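Local coordinates for protein Pcdhgb2 (Mus musculus, PDB 5SZR), which probably acts as a calcium-dependent cell-adhesion protein that may help to establish and maintain specific neuronal connections in the brain, this chain comprising extracellular cadherin domains 3-6, at residues A[213-218]-A[295-300]; A[249-254]-A[271-276]. All coordinates share one frame; numbering follows the deposited sequence.

Contact 1 of 2, residues A[213-218]-A[295-300]. With CA (calcium ion), chain O; MAN (alpha-D-mannopyranose), chain Y; NAG (2-acetamido-2-deoxy-beta-D-glucopyranose), chain E.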
# COMPACT_ATOMS: atom_id res chain seq x y z
N PRO A 213 9.76 -5.00 3.45
CA PRO A 213 8.97 -4.88 4.68
C PRO A 213 9.58 -3.84 5.62
O PRO A 213 10.79 -3.62 5.63
CB PRO A 213 9.03 -6.29 5.28
CG PRO A 213 10.11 -7.01 4.53
CD PRO A 213 10.16 -6.38 3.18
N VAL A 214 8.71 -3.18 6.38
CA VAL A 214 9.11 -2.15 7.32
C VAL A 214 8.45 -2.43 8.66
O VAL A 214 7.22 -2.57 8.72
CB VAL A 214 8.73 -0.74 6.83
CG1 VAL A 214 9.03 0.29 7.90
CG2 VAL A 214 9.47 -0.42 5.54
N PHE A 215 9.25 -2.52 9.72
CA PHE A 215 8.70 -2.81 11.04
C PHE A 215 7.94 -1.61 11.58
O PHE A 215 8.28 -0.45 11.33
CB PHE A 215 9.82 -3.19 12.02
CG PHE A 215 10.27 -4.62 11.89
CD1 PHE A 215 11.40 -4.95 11.17
CD2 PHE A 215 9.55 -5.64 12.50
CE1 PHE A 215 11.81 -6.27 11.05
CE2 PHE A 215 9.95 -6.96 12.39
CZ PHE A 215 11.09 -7.27 11.67
N HIS A 216 6.88 -1.90 12.34
CA HIS A 216 6.01 -0.85 12.87
C HIS A 216 6.74 0.03 13.88
O HIS A 216 6.37 1.20 14.06
CB HIS A 216 4.77 -1.49 13.49
CG HIS A 216 3.71 -0.52 13.88
ND1 HIS A 216 2.68 -0.15 13.04
CD2 HIS A 216 3.49 0.15 15.04
CE1 HIS A 216 1.89 0.71 13.65
NE2 HIS A 216 2.36 0.91 14.87
N GLN A 217 7.78 -0.50 14.54
CA GLN A 217 8.64 0.28 15.43
C GLN A 217 10.09 0.21 14.97
O GLN A 217 10.51 -0.78 14.35
CB GLN A 217 8.54 -0.22 16.88
CG GLN A 217 7.13 -0.29 17.42
CD GLN A 217 7.08 -0.76 18.86
OE1 GLN A 217 8.11 -0.90 19.53
NE2 GLN A 217 5.87 -1.02 19.35
N ALA A 218 10.85 1.26 15.29
CA ALA A 218 12.27 1.29 14.94
C ALA A 218 13.08 0.29 15.76
O ALA A 218 14.11 -0.20 15.29
CB ALA A 218 12.82 2.70 15.13
N LEU A 295 15.72 -9.33 15.12
CA LEU A 295 14.73 -10.03 14.32
C LEU A 295 14.73 -9.50 12.89
O LEU A 295 15.21 -8.40 12.61
CB LEU A 295 13.34 -9.89 14.93
CG LEU A 295 13.18 -10.40 16.36
CD1 LEU A 295 13.40 -9.28 17.37
CD2 LEU A 295 11.82 -11.05 16.57
N GLN A 296 14.19 -10.31 11.98
CA GLN A 296 14.16 -9.96 10.56
C GLN A 296 12.77 -10.24 10.00
O GLN A 296 12.18 -11.28 10.27
CB GLN A 296 15.20 -10.75 9.77
CG GLN A 296 15.09 -10.53 8.26
CD GLN A 296 16.14 -11.29 7.48
OE1 GLN A 296 17.23 -10.76 7.22
NE2 GLN A 296 15.83 -12.52 7.09
N ALA A 297 12.26 -9.29 9.21
CA ALA A 297 11.05 -9.46 8.43
C ALA A 297 11.42 -9.61 6.96
O ALA A 297 12.18 -8.80 6.43
CB ALA A 297 10.10 -8.27 8.60
N ARG A 298 10.88 -10.64 6.32
CA ARG A 298 11.26 -11.02 4.97
C ARG A 298 10.00 -11.24 4.14
O ARG A 298 9.06 -11.89 4.62
CB ARG A 298 12.11 -12.29 5.01
CG ARG A 298 12.77 -12.68 3.71
CD ARG A 298 13.56 -13.96 3.89
NE ARG A 298 14.54 -14.13 2.84
CZ ARG A 298 15.73 -13.53 2.83
NH1 ARG A 298 16.57 -13.73 1.82
NH2 ARG A 298 16.07 -12.72 3.82
N ASP A 299 9.97 -10.70 2.93
CA ASP A 299 8.84 -10.99 2.06
C ASP A 299 9.14 -12.23 1.21
O ASP A 299 10.25 -12.75 1.21
CB ASP A 299 8.45 -9.78 1.19
CG ASP A 299 9.51 -9.40 0.14
OD1 ASP A 299 10.22 -10.28 -0.39
OD2 ASP A 299 9.60 -8.20 -0.17
N HIS A 300 8.12 -12.69 0.49
CA HIS A 300 8.23 -13.89 -0.34
C HIS A 300 8.20 -13.55 -1.83
O HIS A 300 7.55 -14.24 -2.62
CB HIS A 300 7.13 -14.88 0.02
CG HIS A 300 7.28 -15.51 1.36
ND1 HIS A 300 8.24 -16.47 1.63
CD2 HIS A 300 6.61 -15.32 2.52
CE1 HIS A 300 8.15 -16.84 2.89
NE2 HIS A 300 7.17 -16.16 3.46
CA CA O . 7.64 -6.59 -0.84
C1 MAN Y . 1.34 -5.37 12.58
C2 MAN Y . 0.48 -6.47 11.93
C3 MAN Y . 0.66 -6.45 10.42
C4 MAN Y . 0.48 -5.05 9.83
C5 MAN Y . 1.33 -4.00 10.58
C6 MAN Y . 0.99 -2.58 10.15
O2 MAN Y . -0.92 -6.22 12.15
O3 MAN Y . -0.23 -7.36 9.77
O4 MAN Y . 0.88 -5.06 8.47
O5 MAN Y . 1.10 -4.10 12.01
O6 MAN Y . 1.95 -1.70 10.70
C1 NAG E . 19.48 -7.97 7.90
C2 NAG E . 19.84 -7.73 6.45
C3 NAG E . 20.04 -9.07 5.75
C4 NAG E . 21.04 -9.93 6.52
C5 NAG E . 20.67 -9.99 8.00
C6 NAG E . 21.70 -10.68 8.87
C7 NAG E . 18.91 -5.61 5.63
C8 NAG E . 17.77 -4.95 4.91
N2 NAG E . 18.82 -6.94 5.77
O3 NAG E . 20.49 -8.86 4.41
O4 NAG E . 21.06 -11.25 5.99
O5 NAG E . 20.52 -8.67 8.53
O6 NAG E . 22.65 -11.40 8.09
O7 NAG E . 19.87 -4.97 6.05

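Contact 2 of 2, residues A[249-254]-A[271-276]. With MAN (alpha-D-mannopyranose), chain T.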
# COMPACT_ATOMS: atom_id res chain seq x y z
N LEU A 249 3.84 -10.90 1.46
CA LEU A 249 3.68 -11.90 2.52
C LEU A 249 4.93 -11.92 3.38
O LEU A 249 6.03 -12.16 2.87
CB LEU A 249 3.41 -13.28 1.91
CG LEU A 249 3.07 -14.41 2.88
CD1 LEU A 249 1.78 -14.11 3.62
CD2 LEU A 249 2.97 -15.74 2.14
N ILE A 250 4.77 -11.68 4.68
CA ILE A 250 5.88 -11.48 5.61
C ILE A 250 6.15 -12.76 6.40
O ILE A 250 5.22 -13.43 6.85
CB ILE A 250 5.61 -10.31 6.56
CG1 ILE A 250 5.22 -9.06 5.78
CG2 ILE A 250 6.84 -10.03 7.42
CD1 ILE A 250 6.30 -8.57 4.86
N SER A 251 7.43 -13.07 6.58
CA SER A 251 7.87 -14.09 7.52
C SER A 251 8.87 -13.47 8.49
O SER A 251 9.79 -12.76 8.06
CB SER A 251 8.50 -15.29 6.79
OG SER A 251 7.51 -16.04 6.12
N TYR A 252 8.68 -13.73 9.78
CA TYR A 252 9.57 -13.23 10.82
C TYR A 252 10.50 -14.33 11.30
O TYR A 252 10.15 -15.51 11.33
CB TYR A 252 8.76 -12.69 12.01
CG TYR A 252 7.72 -11.68 11.61
CD1 TYR A 252 8.07 -10.36 11.36
CD2 TYR A 252 6.39 -12.05 11.46
CE1 TYR A 252 7.12 -9.43 10.98
CE2 TYR A 252 5.43 -11.13 11.09
CZ TYR A 252 5.80 -9.82 10.84
OH TYR A 252 4.84 -8.90 10.47
N SER A 253 11.71 -13.92 11.69
CA SER A 253 12.71 -14.86 12.20
C SER A 253 13.67 -14.12 13.13
O SER A 253 13.67 -12.88 13.20
CB SER A 253 13.48 -15.53 11.05
OG SER A 253 14.29 -14.59 10.36
N ILE A 254 14.49 -14.89 13.83
CA ILE A 254 15.52 -14.36 14.72
C ILE A 254 16.88 -14.69 14.12
O ILE A 254 17.18 -15.87 13.88
CB ILE A 254 15.41 -14.93 16.14
CG1 ILE A 254 14.11 -14.49 16.81
CG2 ILE A 254 16.61 -14.52 16.98
CD1 ILE A 254 13.96 -15.01 18.23
N ASN A 271 7.24 -16.74 16.18
CA ASN A 271 6.39 -17.43 15.23
C ASN A 271 6.52 -16.76 13.86
O ASN A 271 6.36 -15.54 13.74
CB ASN A 271 4.94 -17.42 15.70
CG ASN A 271 4.02 -18.18 14.77
OD1 ASN A 271 3.63 -17.68 13.71
ND2 ASN A 271 3.66 -19.40 15.16
N GLN A 272 6.83 -17.56 12.83
CA GLN A 272 7.21 -16.99 11.55
C GLN A 272 6.06 -16.27 10.84
O GLN A 272 6.32 -15.43 9.96
CB GLN A 272 7.77 -18.08 10.63
CG GLN A 272 6.71 -19.03 10.10
CD GLN A 272 7.21 -19.89 8.96
OE1 GLN A 272 8.36 -19.76 8.52
NE2 GLN A 272 6.36 -20.79 8.48
N ASP A 273 4.81 -16.57 11.18
CA ASP A 273 3.68 -15.94 10.51
C ASP A 273 3.04 -14.84 11.34
O ASP A 273 2.60 -13.84 10.77
CB ASP A 273 2.63 -17.00 10.15
CG ASP A 273 3.15 -18.02 9.16
OD1 ASP A 273 4.05 -17.69 8.36
OD2 ASP A 273 2.66 -19.17 9.18
N SER A 274 2.99 -15.00 12.66
CA SER A 274 2.33 -14.02 13.52
C SER A 274 3.28 -12.97 14.09
O SER A 274 2.81 -11.90 14.49
CB SER A 274 1.64 -14.73 14.69
OG SER A 274 2.60 -15.09 15.66
N GLY A 275 4.57 -13.26 14.15
CA GLY A 275 5.51 -12.36 14.78
C GLY A 275 5.49 -12.36 16.29
O GLY A 275 6.21 -11.57 16.90
N VAL A 276 4.68 -13.23 16.91
CA VAL A 276 4.69 -13.35 18.36
C VAL A 276 6.04 -13.89 18.80
O VAL A 276 6.57 -14.84 18.21
CB VAL A 276 3.55 -14.26 18.83
CG1 VAL A 276 3.72 -14.60 20.29
CG2 VAL A 276 2.21 -13.58 18.60
C1 MAN T . 1.55 -13.28 22.77
C2 MAN T . 1.80 -11.95 22.03
C3 MAN T . 2.15 -10.86 23.03
C4 MAN T . 1.11 -10.78 24.17
C5 MAN T . 0.92 -12.15 24.81
C6 MAN T . -0.21 -12.19 25.83
O2 MAN T . 0.61 -11.51 21.35
O3 MAN T . 2.29 -9.59 22.39
O4 MAN T . 1.56 -9.87 25.16
O5 MAN T . 0.61 -13.14 23.80
O6 MAN T . -0.32 -13.54 26.28
O HOH W 1 3.18 -12.76 8.14

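Contact 1 of 2, residues A[213-218]-A[295-300]
F215 and P213 pack on A297 from across the interior of the domain, and no hydrogen bond joins the two segments. CG of F215 stands anti to its carbonyl carbon, beside the backbone N (chi1 -80°), and the ring is directed at the strand; its CZ lies 3.4 Å from A297 CB. The methyl approaches obliquely, while the carbonyl carbon of Q296 lies near the ring plane at the edge. Beside it the P213 ring covers the next part of the strand, CB at 4.0 Å from A297 CB and CG at 3.3 Å from A297 O. An alanine in place of F215 would probably open a gap beside the A297 methyl, where the ring had been. Polar chemistry is kept to the margins. D299 OD2 binds a calcium ion at 2.6 Å, in a site completed by N209, N211, D241, D243 and N247, and D299 OD1 accepts from the backbone N of G301 and L305, which should hold the carboxylate in orientation. Apart from the packing, H216 ND1 and O6 of a protein-attached mannose are hydrogen-bonded at 2.9 Å. Strand 214-215 edges one sheet of the cadherin sandwich beside strand 232-240; strand 290-299 lies inside the other, between 306-316 and 250-257.

Contact 2 of 2, residues A[249-254]-A[271-276]
Y252 N donates a nearly straight hydrogen bond to Q272 O (2.9 Å, 162° at the hydrogen), and two CA-H...O contacts flank it, one from S251 CA to the same Q272 O and one from Q272 CA to Y252 O at 3.3 Å. Segment 271-276 is the turn of a beta hairpin joining strands 268-270 and 276-279, and it docks here on strand 250-257, the edge strand of the opposite sheet in the cadherin sandwich. Y252 and Q272 carry most of the side-chain contact. CG of Y252 stands beside the backbone N (chi1 -53°), and CD2 comes to 3.4 Å from G275 CA, obliquely to the ring. D273 O meets the ring edge in plane, and I250 CG2 lies over one face, offset toward the rim. The hydroxyl accepts a hydrogen bond from the backbone N of A239 on strand 232-240. Q272 CB packs against Y252 O at 3.6 Å. Glycine suits position 275 twice over: its phi is positive (76°), and a CB would crowd Y252 CE2. A modelled water donates to D273 O; its link to I250 O is unusually short and therefore doubtful. Within the turn, N271 forms an Asx turn and the wider Asx motif, and S274 OG forms an ST turn by accepting from V276 N. On its outer side V276 CG1 touches C1 of a mannose at 3.5 Å. N271 OD1 is gripped by two backbone donors from opposite faces of its plane, D273 N at 3.0 Å and S274 N at 2.9 Å.

Overall arrangement
Both contacts bridge the two sheets of one cadherin domain, their centres about 9 Å apart. Contact 1 lies in the core and is held by apolar packing, with a calcium site at its margin; contact 2 is only partly buried, and one backbone hydrogen bond and two CA-H...O contacts cross it, while Asx and ST turns shape the hairpin loop. Strands 290-299 and 250-257 are neighbours in the same sheet, so the contacts share a seam: S251 N and R298 O are probably hydrogen-bonded, as are S251 OG and H300 NE2 at 2.7 Å. The hydrophobic side of contact 2 runs into contact 1, where I250 touches P213 and A297, and Y252 touches F215.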